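Local coordinates for protein putative oxidoreductase yhhX (Escherichia coli K-12, PDB 3F4L) that probably acts as an NADP-dependent oxidoreductase of the Gfo/Idh/MocA family, perhaps a scyllo-inositol dehydrogenase, at residues Y17-P20 and Y21-R25; G299-Y302 and D303-Q307; H227-K230 and I231-P234. All coordinates share one frame; numbering follows the deposited sequence.

Three local contacts, each within one unbroken run of residues, follow one another along the chain without nesting or crossing, and none closes a long loop. Interaction 1 (17-25) comes first, at the end of helix 12-22 in the nucleotide-binding Rossmann domain. Interaction 3 (227-234) follows, in a loop of the C-terminal alpha/beta domain, and interaction 2 (299-307) comes last, at the start of helix 300-311. Distant in sequence, interactions 1 and 2 nevertheless touch: H18 ND1 lies 2.7 Å from Y302 OH, a probable hydrogen bond, and R25 NH1 meets D303 OD1 in a salt bridge. Interaction 3 stands apart, about 13 Å from interaction 1 at the nearest atoms, and reaches the second subunit instead.

Interaction 1. Residues Y17-P20 and Y21-R25; sequences YHLP and YVLNR
The backbone of Y17-P20 runs on into Y21-R25 as the last turns of a helix, where H18 O receives V22 N at 2.9 Å with a nearly straight N-H approach (163°) and, more weakly, Y21 N, while L19 O takes L23 N. This is helix 12-22, the first crossover helix of the Rossmann fold, in the beta-alpha-beta unit formed with strands 3-8 and 29-35. P20 has no N-H to give to the preceding turn, and the helix kinks there. The side chains illustrate how a helix covers its own carbonyls. Y21 has CG beside its backbone N (chi1 -65°), which leads the ring back along the helix until CD2 lies 3.5 Å from Y17 O; H18 O sits near the ring plane, at its edge. Y17 O is hydrogen-bonded to the hydroxyl of Y122. V22 adds cover from another side: chi1 of 174° puts CG1 anti to the backbone N and leaves CG2 beside that N, where it comes 3.4 Å from H18 O, the oxygen already engaged by two N-H groups. Beyond the helix, Y21 packs on L257 and F268, and its OH makes a weak hydrogen bond with Q253. Replacing Y21 by an alanine would probably uncover Y17 O on this side, open a gap against L257 and F268, and deprive Q253 of its weak hydroxyl partner. L19 faces strand 29-35 through I34, as V22 does through V31. A type I beta turn from V22 to R25 follows, closed by R25 N to V22 O at 3.0 Å. One turn separates the two leucines, whose side chains pass at a slant: L23 CD1 lies 4.0 Å from L19 CB, and L23 CG rests 3.1 Å from L19 O.

Interaction 2. Residues G299-Y302 and D303-Q307; sequences GRVY and DALYQ
D303 folds back over the opening turn of its helix, laying its carboxylate across the backbone of G299 and R300, with OD2 3.5 Å from R300 CA. The carboxylate makes no bond to G299 O, another acceptor; its OD1 is instead held by R25 of the Rossmann domain. R300, although of opposite charge, does not pair with it: its aliphatic CG passes 4.0 Å from D303 OD2 while the chain, bent at chi3, carries the guanidinium elsewhere, and R300 NE stays 6.3 Å from that oxygen. A negative charge near the first turn would probably be eased by the positive end of the helix dipole as well as by R25.

Main-chain bonds draw the turn together, D303 N to G299 O at 3.1 Å, then A304 N to R300 O, L305 N to V301 O and Y306 N to Y302 O. They are not equivalent: A304 N stands 38° out of the R300 carbonyl plane and also reaches V301 O weakly. L305 adds an apolar cover to that second oxygen, its CD1 lying 3.3 Å from V301 O and 4.3 Å from V301 CG1. Y306 brings CB to 3.4 Å from Y302 O, but with CG anti to the backbone N (chi1 -173°) its ring heads away; the side chain touches I3 of strand 3-8. Y302 and L305 both reach L93, and V70 and L68 respectively, so the arrangement is that of an amphipathic alpha helix, here helix 300-311, packing one side on the parallel sheet of the Rossmann fold.

Interaction 3. Residues H227-K230 and I231-P234; sequences HLVK and IDYP
V229 and Y233 bring their side chains together at about a right angle across a bend in the chain, with the isopropyl group of the valine meeting the CD1-CE1 flank of the ring obliquely. The bend belongs to the loop joining strands 219-225 and 236-240, which flank strand 146-152 in the mixed sheet of the C-terminal alpha/beta domain. Two branches share the contact: V229 CG1 stands 4.0 Å from Y233 CD1, and V229 CG2 lies 4.1 Å from Y233 CE1. With CG1 anti to its own backbone N (chi1 174°), the valine pushes that methyl into the concave side of the bend, where it comes 3.3 Å from I231 O and 3.9 Å from D232 OD1. One methyl therefore touches three residues of the returning arm, in a region where no direct hydrogen bond joins the two arms.

Y233 is fixed from beyond the loop as well, its ring stacked with H152 and meeting H239 of the second subunit. V229 also packs on H239 of that subunit, which places the crossed pair at the dimer interface. At the apex, K230 and I231 turn outward: K230 has CG anti to the backbone N (chi1 -168°) and bends at chi2, and its NZ is hydrogen-bonded to T286 of the second subunit. I231 packs there on I246 of the second subunit, and the backbone N atoms of both apex residues make weak hydrogen bonds to S244 of that chain. A water adds a polar link between the arms: it gives one hydrogen to V229 O and the other to D232 OD1, its oxygen 2.7 Å from each of these two atoms.

Interaction 1. Residues Y17-P20 and Y21-R25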
ATOM      1  N   TYR A  17      27.179 -14.175   5.440  1.00 24.52           N
ATOM      2  CA  TYR A  17      26.443 -13.521   6.508  1.00 24.42           C
ATOM      3  C   TYR A  17      26.833 -13.847   7.940  1.00 23.05           C
ATOM      4  O   TYR A  17      26.349 -13.200   8.866  1.00 24.14           O
ATOM      5  CB  TYR A  17      24.953 -13.759   6.307  1.00 26.01           C
ATOM      6  CG  TYR A  17      24.461 -13.224   4.983  1.00 28.98           C
ATOM      7  CD1 TYR A  17      24.379 -11.851   4.752  1.00 30.91           C
ATOM      8  CD2 TYR A  17      24.077 -14.089   3.959  1.00 28.86           C
ATOM      9  CE1 TYR A  17      23.921 -11.353   3.534  1.00 32.47           C
ATOM     10  CE2 TYR A  17      23.619 -13.603   2.739  1.00 30.35           C
ATOM     11  CZ  TYR A  17      23.543 -12.235   2.534  1.00 32.32           C
ATOM     12  OH  TYR A  17      23.084 -11.746   1.333  1.00 37.11           O
ATOM     13  N   HIS A  18      27.704 -14.827   8.134  1.00 20.79           N
ATOM     14  CA  HIS A  18      28.132 -15.178   9.482  1.00 19.25           C
ATOM     15  C   HIS A  18      29.615 -14.945   9.748  1.00 18.34           C
ATOM     16  O   HIS A  18      29.982 -14.123  10.585  1.00 18.91           O
ATOM     17  CB  HIS A  18      27.792 -16.642   9.772  1.00 18.38           C
ATOM     18  CG  HIS A  18      26.321 -16.908   9.865  1.00 20.63           C
ATOM     19  ND1 HIS A  18      25.602 -16.713  11.024  1.00 15.14           N
ATOM     20  CD2 HIS A  18      25.431 -17.339   8.939  1.00 18.59           C
ATOM     21  CE1 HIS A  18      24.333 -17.017  10.810  1.00 18.75           C
ATOM     22  NE2 HIS A  18      24.201 -17.401   9.550  1.00 17.30           N
ATOM     23  N   LEU A  19      30.468 -15.667   9.029  1.00 16.41           N
ATOM     24  CA  LEU A  19      31.905 -15.570   9.241  1.00 16.08           C
ATOM     25  C   LEU A  19      32.520 -14.174   9.183  1.00 17.77           C
ATOM     26  O   LEU A  19      33.353 -13.831  10.026  1.00 15.49           O
ATOM     27  CB  LEU A  19      32.628 -16.536   8.286  1.00 17.43           C
ATOM     28  CG  LEU A  19      33.030 -17.910   8.866  1.00 21.88           C
ATOM     29  CD1 LEU A  19      32.110 -18.311  10.014  1.00 21.12           C
ATOM     30  CD2 LEU A  19      33.025 -18.965   7.780  1.00 18.67           C
ATOM     31  N   PRO A  20      32.112 -13.343   8.207  1.00 16.77           N
ATOM     32  CA  PRO A  20      32.703 -11.999   8.152  1.00 16.10           C
ATOM     33  C   PRO A  20      32.544 -11.248   9.474  1.00 16.03           C
ATOM     34  O   PRO A  20      33.417 -10.480   9.881  1.00 16.10           O
ATOM     35  CB  PRO A  20      31.933 -11.325   7.012  1.00 15.33           C
ATOM     36  CG  PRO A  20      31.596 -12.478   6.100  1.00 15.16           C
ATOM     37  CD  PRO A  20      31.164 -13.552   7.096  1.00 15.58           C
ATOM     38  N   TYR A  21      31.423 -11.488  10.141  1.00 14.26           N
ATOM     39  CA  TYR A  21      31.105 -10.830  11.403  1.00 14.42           C
ATOM     40  C   TYR A  21      31.708 -11.528  12.621  1.00 16.45           C
ATOM     41  O   TYR A  21      32.189 -10.876  13.554  1.00 15.81           O
ATOM     42  CB  TYR A  21      29.582 -10.746  11.550  1.00 15.43           C
ATOM     43  CG  TYR A  21      28.937  -9.876  10.502  1.00 13.68           C
ATOM     44  CD1 TYR A  21      28.938  -8.480  10.627  1.00 16.02           C
ATOM     45  CD2 TYR A  21      28.374 -10.434   9.359  1.00 13.41           C
ATOM     46  CE1 TYR A  21      28.400  -7.674   9.647  1.00 10.30           C
ATOM     47  CE2 TYR A  21      27.830  -9.632   8.360  1.00 12.37           C
ATOM     48  CZ  TYR A  21      27.847  -8.255   8.511  1.00 14.56           C
ATOM     49  OH  TYR A  21      27.310  -7.471   7.528  1.00 14.82           O
ATOM     50  N   VAL A  22      31.672 -12.855  12.613  1.00 15.11           N
ATOM     51  CA  VAL A  22      32.206 -13.636  13.712  1.00 15.31           C
ATOM     52  C   VAL A  22      33.725 -13.549  13.774  1.00 17.01           C
ATOM     53  O   VAL A  22      34.302 -13.460  14.863  1.00 16.81           O
ATOM     54  CB  VAL A  22      31.766 -15.109  13.589  1.00 13.93           C
ATOM     55  CG1 VAL A  22      32.462 -15.966  14.663  1.00 12.55           C
ATOM     56  CG2 VAL A  22      30.253 -15.189  13.751  1.00 13.17           C
ATOM     57  N   LEU A  23      34.376 -13.562  12.611  1.00 18.38           N
ATOM     58  CA  LEU A  23      35.833 -13.483  12.573  1.00 18.30           C
ATOM     59  C   LEU A  23      36.328 -12.079  12.936  1.00 20.18           C
ATOM     60  O   LEU A  23      37.527 -11.860  13.092  1.00 18.63           O
ATOM     61  CB  LEU A  23      36.355 -13.898  11.190  1.00 15.77           C
ATOM     62  CG  LEU A  23      35.928 -15.302  10.745  1.00 18.67           C
ATOM     63  CD1 LEU A  23      36.391 -15.564   9.301  1.00 19.84           C
ATOM     64  CD2 LEU A  23      36.513 -16.343  11.700  1.00 18.09           C
ATOM     65  N   ASN A  24      35.407 -11.128  13.066  1.00 21.39           N
ATOM     66  CA  ASN A  24      35.782  -9.766  13.445  1.00 23.99           C
ATOM     67  C   ASN A  24      35.615  -9.610  14.967  1.00 24.76           C
ATOM     68  O   ASN A  24      35.850  -8.529  15.525  1.00 24.77           O
ATOM     69  CB  ASN A  24      34.888  -8.749  12.733  1.00 26.89           C
ATOM     70  CG  ASN A  24      35.670  -7.563  12.178  1.00 32.51           C
ATOM     71  OD1 ASN A  24      36.517  -6.975  12.860  1.00 31.99           O
ATOM     72  ND2 ASN A  24      35.374  -7.199  10.935  1.00 33.76           N
ATOM     73  N   ARG A  25      35.200 -10.691  15.627  1.00 21.77           N
ATOM     74  CA  ARG A  25      34.990 -10.683  17.074  1.00 20.78           C
ATOM     75  C   ARG A  25      35.813 -11.774  17.762  1.00 21.30           C
ATOM     76  O   ARG A  25      35.313 -12.465  18.648  1.00 20.93           O
ATOM     77  CB  ARG A  25      33.496 -10.886  17.385  1.00 21.88           C
ATOM     78  CG  ARG A  25      32.579  -9.812  16.768  1.00 23.05           C
ATOM     79  CD  ARG A  25      31.098 -10.155  16.899  1.00 21.42           C
ATOM     80  NE  ARG A  25      30.243  -9.200  16.195  1.00 29.59           N
ATOM     81  CZ  ARG A  25      30.161  -7.906  16.484  1.00 27.94           C
ATOM     82  NH1 ARG A  25      30.886  -7.405  17.474  1.00 36.82           N
ATOM     83  NH2 ARG A  25      29.365  -7.109  15.787  1.00 29.16           N
TER

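Interaction 2. Residues G299-Y302 and D303-Q307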
ATOM      1  N   GLY A 299      26.405  -8.512  13.081  1.00 14.01           N
ATOM      2  CA  GLY A 299      27.154  -9.167  14.139  1.00 15.08           C
ATOM      3  C   GLY A 299      26.569  -8.917  15.513  1.00 17.15           C
ATOM      4  O   GLY A 299      26.958  -9.559  16.491  1.00 15.61           O
ATOM      5  N   ARG A 300      25.632  -7.981  15.591  1.00 15.14           N
ATOM      6  CA  ARG A 300      25.002  -7.670  16.862  1.00 18.19           C
ATOM      7  C   ARG A 300      24.193  -8.867  17.359  1.00 16.46           C
ATOM      8  O   ARG A 300      23.846  -8.936  18.533  1.00 17.91           O
ATOM      9  CB  ARG A 300      24.155  -6.397  16.726  1.00 17.57           C
ATOM     10  CG  ARG A 300      25.049  -5.149  16.764  1.00 24.20           C
ATOM     11  CD  ARG A 300      24.456  -3.916  16.090  1.00 27.86           C
ATOM     12  NE  ARG A 300      23.247  -3.435  16.744  1.00 31.15           N
ATOM     13  CZ  ARG A 300      22.616  -2.315  16.405  1.00 33.63           C
ATOM     14  NH1 ARG A 300      23.096  -1.563  15.417  1.00 31.97           N
ATOM     15  NH2 ARG A 300      21.506  -1.952  17.047  1.00 31.88           N
ATOM     16  N   VAL A 301      23.915  -9.809  16.461  1.00 14.96           N
ATOM     17  CA  VAL A 301      23.199 -11.027  16.811  1.00 14.56           C
ATOM     18  C   VAL A 301      24.134 -11.827  17.716  1.00 16.06           C
ATOM     19  O   VAL A 301      23.729 -12.355  18.748  1.00 16.38           O
ATOM     20  CB  VAL A 301      22.869 -11.878  15.552  1.00 13.64           C
ATOM     21  CG1 VAL A 301      22.408 -13.281  15.974  1.00 14.23           C
ATOM     22  CG2 VAL A 301      21.776 -11.197  14.715  1.00 11.61           C
ATOM     23  N   TYR A 302      25.401 -11.904  17.328  1.00 18.10           N
ATOM     24  CA  TYR A 302      26.364 -12.641  18.126  1.00 18.26           C
ATOM     25  C   TYR A 302      26.689 -11.906  19.424  1.00 19.54           C
ATOM     26  O   TYR A 302      26.975 -12.541  20.446  1.00 19.04           O
ATOM     27  CB  TYR A 302      27.628 -12.926  17.316  1.00 17.26           C
ATOM     28  CG  TYR A 302      27.415 -13.998  16.256  1.00 16.96           C
ATOM     29  CD1 TYR A 302      26.966 -13.671  14.971  1.00 15.86           C
ATOM     30  CD2 TYR A 302      27.615 -15.345  16.559  1.00 17.34           C
ATOM     31  CE1 TYR A 302      26.721 -14.664  14.013  1.00 16.85           C
ATOM     32  CE2 TYR A 302      27.372 -16.347  15.611  1.00 18.20           C
ATOM     33  CZ  TYR A 302      26.928 -15.997  14.347  1.00 15.99           C
ATOM     34  OH  TYR A 302      26.686 -16.984  13.434  1.00 18.66           O
ATOM     35  N   ASP A 303      26.626 -10.577  19.401  1.00 19.02           N
ATOM     36  CA  ASP A 303      26.896  -9.826  20.623  1.00 19.82           C
ATOM     37  C   ASP A 303      25.760 -10.111  21.608  1.00 18.91           C
ATOM     38  O   ASP A 303      25.970 -10.098  22.817  1.00 19.46           O
ATOM     39  CB  ASP A 303      27.002  -8.314  20.352  1.00 19.20           C
ATOM     40  CG  ASP A 303      28.156  -7.966  19.426  1.00 22.26           C
ATOM     41  OD1 ASP A 303      29.216  -8.615  19.528  1.00 21.00           O
ATOM     42  OD2 ASP A 303      28.015  -7.039  18.600  1.00 21.46           O
ATOM     43  N   ALA A 304      24.559 -10.366  21.089  1.00 16.89           N
ATOM     44  CA  ALA A 304      23.409 -10.674  21.942  1.00 18.98           C
ATOM     45  C   ALA A 304      23.525 -12.089  22.499  1.00 17.59           C
ATOM     46  O   ALA A 304      23.251 -12.332  23.682  1.00 17.29           O
ATOM     47  CB  ALA A 304      22.102 -10.533  21.159  1.00 17.44           C
ATOM     48  N   LEU A 305      23.915 -13.024  21.643  1.00 16.20           N
ATOM     49  CA  LEU A 305      24.084 -14.416  22.064  1.00 17.19           C
ATOM     50  C   LEU A 305      25.172 -14.484  23.137  1.00 16.39           C
ATOM     51  O   LEU A 305      25.086 -15.281  24.074  1.00 17.99           O
ATOM     52  CB  LEU A 305      24.457 -15.286  20.863  1.00 17.21           C
ATOM     53  CG  LEU A 305      23.298 -15.920  20.085  1.00 20.56           C
ATOM     54  CD1 LEU A 305      22.155 -14.959  19.958  1.00 21.53           C
ATOM     55  CD2 LEU A 305      23.789 -16.344  18.708  1.00 22.28           C
ATOM     56  N   TYR A 306      26.190 -13.644  23.008  1.00 17.23           N
ATOM     57  CA  TYR A 306      27.261 -13.607  23.990  1.00 21.15           C
ATOM     58  C   TYR A 306      26.668 -13.292  25.372  1.00 22.95           C
ATOM     59  O   TYR A 306      26.872 -14.032  26.328  1.00 22.11           O
ATOM     60  CB  TYR A 306      28.279 -12.525  23.633  1.00 22.04           C
ATOM     61  CG  TYR A 306      29.497 -12.553  24.521  1.00 25.16           C
ATOM     62  CD1 TYR A 306      30.496 -13.501  24.323  1.00 25.10           C
ATOM     63  CD2 TYR A 306      29.622 -11.680  25.598  1.00 24.33           C
ATOM     64  CE1 TYR A 306      31.588 -13.587  25.179  1.00 26.17           C
ATOM     65  CE2 TYR A 306      30.713 -11.757  26.461  1.00 27.35           C
ATOM     66  CZ  TYR A 306      31.691 -12.716  26.243  1.00 27.59           C
ATOM     67  OH  TYR A 306      32.776 -12.813  27.093  1.00 29.15           O
ATOM     68  N   GLN A 307      25.933 -12.183  25.456  1.00 23.94           N
ATOM     69  CA  GLN A 307      25.325 -11.762  26.712  1.00 24.48           C
ATOM     70  C   GLN A 307      24.365 -12.815  27.236  1.00 24.26           C
ATOM     71  O   GLN A 307      24.398 -13.163  28.419  1.00 23.07           O
ATOM     72  CB  GLN A 307      24.588 -10.435  26.534  1.00 27.12           C
ATOM     73  CG  GLN A 307      25.490  -9.273  26.144  1.00 34.85           C
ATOM     74  CD  GLN A 307      24.800  -7.929  26.310  1.00 40.58           C
ATOM     75  OE1 GLN A 307      25.361  -6.876  25.985  1.00 43.69           O
ATOM     76  NE2 GLN A 307      23.571  -7.956  26.829  1.00 42.30           N
TER

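Interaction 3. Residues H227-K230 and I231-P234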
ATOM      1  N   HIS A 227       8.835  -8.636  -7.630  1.00 16.45           N
ATOM      2  CA  HIS A 227      10.035  -8.683  -8.459  1.00 18.52           C
ATOM      3  C   HIS A 227       9.785  -7.850  -9.710  1.00 18.40           C
ATOM      4  O   HIS A 227      10.526  -7.951 -10.688  1.00 18.50           O
ATOM      5  CB  HIS A 227      10.370 -10.126  -8.865  1.00 21.25           C
ATOM      6  CG  HIS A 227      10.884 -10.969  -7.737  1.00 24.41           C
ATOM      7  ND1 HIS A 227      10.096 -11.349  -6.670  1.00 24.86           N
ATOM      8  CD2 HIS A 227      12.109 -11.496  -7.507  1.00 24.46           C
ATOM      9  CE1 HIS A 227      10.815 -12.074  -5.833  1.00 27.29           C
ATOM     10  NE2 HIS A 227      12.040 -12.178  -6.316  1.00 26.63           N
ATOM     11  N   LEU A 228       8.736  -7.026  -9.680  1.00 16.72           N
ATOM     12  CA  LEU A 228       8.404  -6.196 -10.836  1.00 18.36           C
ATOM     13  C   LEU A 228       8.201  -4.729 -10.461  1.00 16.58           C
ATOM     14  O   LEU A 228       7.127  -4.173 -10.655  1.00 16.81           O
ATOM     15  CB  LEU A 228       7.147  -6.748 -11.516  1.00 18.41           C
ATOM     16  CG  LEU A 228       7.292  -8.155 -12.108  1.00 18.53           C
ATOM     17  CD1 LEU A 228       5.931  -8.660 -12.563  1.00 21.91           C
ATOM     18  CD2 LEU A 228       8.287  -8.118 -13.279  1.00 17.76           C
ATOM     19  N   VAL A 229       9.252  -4.117  -9.928  1.00 16.80           N
ATOM     20  CA  VAL A 229       9.208  -2.722  -9.509  1.00 16.94           C
ATOM     21  C   VAL A 229      10.401  -1.995 -10.126  1.00 17.64           C
ATOM     22  O   VAL A 229      11.509  -2.036  -9.603  1.00 18.23           O
ATOM     23  CB  VAL A 229       9.251  -2.617  -7.957  1.00 17.32           C
ATOM     24  CG1 VAL A 229       9.346  -1.159  -7.506  1.00 15.31           C
ATOM     25  CG2 VAL A 229       8.014  -3.270  -7.374  1.00 18.10           C
ATOM     26  N   LYS A 230      10.160  -1.338 -11.253  1.00 18.53           N
ATOM     27  CA  LYS A 230      11.215  -0.614 -11.951  1.00 18.24           C
ATOM     28  C   LYS A 230      11.618   0.641 -11.191  1.00 19.35           C
ATOM     29  O   LYS A 230      12.793   0.981 -11.124  1.00 21.32           O
ATOM     30  CB  LYS A 230      10.758  -0.266 -13.365  1.00 19.95           C
ATOM     31  CG  LYS A 230      11.879   0.235 -14.263  1.00 21.68           C
ATOM     32  CD  LYS A 230      12.983  -0.819 -14.421  1.00 23.89           C
ATOM     33  CE  LYS A 230      14.028  -0.364 -15.438  1.00 25.75           C
ATOM     34  NZ  LYS A 230      15.089  -1.375 -15.690  1.00 24.78           N
ATOM     35  N   ILE A 231      10.644   1.341 -10.621  1.00 18.80           N
ATOM     36  CA  ILE A 231      10.944   2.539  -9.838  1.00 19.26           C
ATOM     37  C   ILE A 231      10.601   2.214  -8.386  1.00 17.61           C
ATOM     38  O   ILE A 231       9.427   2.082  -8.036  1.00 14.11           O
ATOM     39  CB  ILE A 231      10.106   3.749 -10.283  1.00 19.38           C
ATOM     40  CG1 ILE A 231      10.459   4.141 -11.722  1.00 20.96           C
ATOM     41  CG2 ILE A 231      10.378   4.920  -9.343  1.00 22.62           C
ATOM     42  CD1 ILE A 231       9.551   5.221 -12.293  1.00 22.39           C
ATOM     43  N   ASP A 232      11.628   2.092  -7.551  1.00 18.02           N
ATOM     44  CA  ASP A 232      11.451   1.734  -6.150  1.00 19.06           C
ATOM     45  C   ASP A 232      10.586   2.636  -5.282  1.00 18.54           C
ATOM     46  O   ASP A 232      10.498   3.846  -5.495  1.00 16.81           O
ATOM     47  CB  ASP A 232      12.811   1.589  -5.457  1.00 22.09           C
ATOM     48  CG  ASP A 232      13.432   0.217  -5.665  1.00 27.85           C
ATOM     49  OD1 ASP A 232      12.700  -0.789  -5.567  1.00 30.17           O
ATOM     50  OD2 ASP A 232      14.650   0.140  -5.914  1.00 28.74           O
ATOM     51  N   TYR A 233       9.953   2.007  -4.297  1.00 17.40           N
ATOM     52  CA  TYR A 233       9.133   2.704  -3.318  1.00 16.83           C
ATOM     53  C   TYR A 233      10.127   3.060  -2.212  1.00 16.39           C
ATOM     54  O   TYR A 233      11.294   2.666  -2.257  1.00 11.61           O
ATOM     55  CB  TYR A 233       8.105   1.765  -2.653  1.00 16.48           C
ATOM     56  CG  TYR A 233       7.000   1.199  -3.516  1.00 16.36           C
ATOM     57  CD1 TYR A 233       7.223   0.110  -4.364  1.00 14.24           C
ATOM     58  CD2 TYR A 233       5.708   1.724  -3.441  1.00 16.59           C
ATOM     59  CE1 TYR A 233       6.180  -0.444  -5.110  1.00 16.00           C
ATOM     60  CE2 TYR A 233       4.665   1.182  -4.181  1.00 16.66           C
ATOM     61  CZ  TYR A 233       4.904   0.100  -5.009  1.00 17.01           C
ATOM     62  OH  TYR A 233       3.849  -0.435  -5.719  1.00 18.75           O
ATOM     63  N   PRO A 234       9.683   3.842  -1.223  1.00 16.74           N
ATOM     64  CA  PRO A 234      10.622   4.153  -0.144  1.00 15.29           C
ATOM     65  C   PRO A 234      10.795   2.790   0.550  1.00 15.39           C
ATOM     66  O   PRO A 234       9.912   1.931   0.425  1.00 14.62           O
ATOM     67  CB  PRO A 234       9.831   5.123   0.727  1.00 14.14           C
ATOM     68  CG  PRO A 234       8.993   5.856  -0.270  1.00 15.55           C
ATOM     69  CD  PRO A 234       8.534   4.768  -1.220  1.00 14.97           C
TER
HETATM   70  O   HOH W   1      12.815  -2.784  -7.375  1.00 25.80           O